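Local coordinates for protein CELL division inhibitor (Pyrococcus furiosus, PDB 1G3Q) that binds ADP and magnesium through a P-loop in the MinD family of cell division ATPases, and probably hydrolyses ATP, at residues 60-64 with 65-69. Residues are numbered along the deposited sequence; the frame is centred on the assembly and turned at random.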
loop_
_atom_site.group_PDB
_atom_site.type_symbol
_atom_site.label_atom_id
_atom_site.label_comp_id
_atom_site.label_asym_id
_atom_site.label_seq_id
_atom_site.Cartn_x
_atom_site.Cartn_y
_atom_site.Cartn_z
ATOM N N HIS A 60 8.486 0.569 -14.096
ATOM C CA HIS A 60 9.528 -0.324 -14.597
ATOM C C HIS A 60 10.362 0.351 -15.683
ATOM O O HIS A 60 11.580 0.159 -15.752
ATOM C CB HIS A 60 8.911 -1.622 -15.131
ATOM C CG HIS A 60 8.300 -2.479 -14.064
ATOM N ND1 HIS A 60 7.155 -2.121 -13.385
ATOM C CD2 HIS A 60 8.683 -3.672 -13.553
ATOM C CE1 HIS A 60 6.859 -3.059 -12.504
ATOM N NE2 HIS A 60 7.770 -4.011 -12.585
ATOM N N ASP A 61 9.703 1.140 -16.527
ATOM C CA ASP A 61 10.390 1.865 -17.590
ATOM C C ASP A 61 11.325 2.887 -16.958
ATOM O O ASP A 61 12.463 3.069 -17.396
ATOM C CB ASP A 61 9.380 2.585 -18.488
ATOM C CG ASP A 61 8.580 1.630 -19.347
ATOM O OD1 ASP A 61 9.192 0.935 -20.183
ATOM O OD2 ASP A 61 7.343 1.575 -19.189
ATOM N N VAL A 62 10.831 3.551 -15.920
ATOM C CA VAL A 62 11.604 4.558 -15.205
ATOM C C VAL A 62 12.828 3.918 -14.551
ATOM O O VAL A 62 13.949 4.422 -14.681
ATOM C CB VAL A 62 10.742 5.238 -14.108
ATOM C CG1 VAL A 62 11.549 6.309 -13.391
ATOM C CG2 VAL A 62 9.483 5.846 -14.733
ATOM N N LEU A 63 12.609 2.800 -13.861
ATOM C CA LEU A 63 13.684 2.090 -13.172
ATOM C C LEU A 63 14.703 1.478 -14.126
ATOM O O LEU A 63 15.799 1.097 -13.711
ATOM C CB LEU A 63 13.103 1.000 -12.266
ATOM C CG LEU A 63 12.141 1.473 -11.167
ATOM C CD1 LEU A 63 11.601 0.268 -10.411
ATOM C CD2 LEU A 63 12.856 2.427 -10.215
ATOM N N ALA A 64 14.341 1.375 -15.400
ATOM C CA ALA A 64 15.254 0.831 -16.400
ATOM C C ALA A 64 16.009 1.996 -17.030
ATOM O O ALA A 64 16.868 1.806 -17.891
ATOM C CB ALA A 64 14.480 0.062 -17.471
ATOM N N GLY A 65 15.681 3.206 -16.581
ATOM C CA GLY A 65 16.323 4.403 -17.097
ATOM C C GLY A 65 15.849 4.754 -18.493
ATOM O O GLY A 65 16.539 5.464 -19.229
ATOM N N GLU A 66 14.667 4.266 -18.861
ATOM C CA GLU A 66 14.119 4.521 -20.190
ATOM C C GLU A 66 13.011 5.568 -20.225
ATOM O O GLU A 66 12.459 5.854 -21.289
ATOM C CB GLU A 66 13.593 3.216 -20.801
ATOM C CG GLU A 66 14.666 2.184 -21.116
ATOM C CD GLU A 66 15.698 2.701 -22.103
ATOM O OE1 GLU A 66 15.303 3.237 -23.161
ATOM O OE2 GLU A 66 16.907 2.568 -21.822
ATOM N N ALA A 67 12.678 6.138 -19.073
ATOM C CA ALA A 67 11.627 7.147 -19.023
ATOM C C ALA A 67 11.710 8.013 -17.775
ATOM O O ALA A 67 12.197 7.573 -16.738
ATOM C CB ALA A 67 10.254 6.469 -19.088
ATOM N N ASN A 68 11.230 9.248 -17.887
ATOM C CA ASN A 68 11.210 10.166 -16.756
ATOM C C ASN A 68 9.987 9.793 -15.926
ATOM O O ASN A 68 8.926 9.503 -16.478
ATOM C CB ASN A 68 11.106 11.612 -17.246
ATOM C CG ASN A 68 12.326 12.044 -18.033
ATOM O OD1 ASN A 68 13.454 11.847 -17.589
ATOM N ND2 ASN A 68 12.109 12.638 -19.203
ATOM N N VAL A 69 10.127 9.796 -14.605
ATOM C CA VAL A 69 9.018 9.416 -13.740
ATOM C C VAL A 69 7.750 10.233 -14.010
ATOM O O VAL A 69 6.639 9.747 -13.798
ATOM C CB VAL A 69 9.408 9.526 -12.247
ATOM C CG1 VAL A 69 9.554 10.986 -11.844
ATOM C CG2 VAL A 69 8.374 8.806 -11.388
#
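Glu66 N donates to Asp61 O at 2.9 Å, nearly in line with the carbonyl (C=O...N 160°), and Gly65 N reaches Val62 O at 2.8 Å from well above the carbonyl plane. These two bonds back into the last turn, with Gly65 at positive phi, define a Schellman motif closing helix 59-63. That positive phi by itself favours glycine. Beyond the cap the extended backbone of Ala67 turns its carbonyl onto Val62, and Val62 CA meets Ala67 O at 3.4 Å in a CA-H...O contact (154° at H). Both methyls of Val62 face the returning chain beside Ala67 O: CG1, anti to the backbone N (chi1 -179°), lies 3.6 Å from that oxygen and 4.0 Å from Val69 CB, while CG2 rests 3.7 Å from Val69 CA. Asp61 CB meets Ala67 CB at 4.0 Å; the carboxylate itself bonds to Thr58 N through OD2. An alanine in place of Val62 would probably lose both methyl contacts to Val69 and open a gap between the helix end and the returning chain. Val62 and Val69 both touch Val104 of helix 101-106, a neighbour shared by the helix end and the loop that continues to strand 74-75.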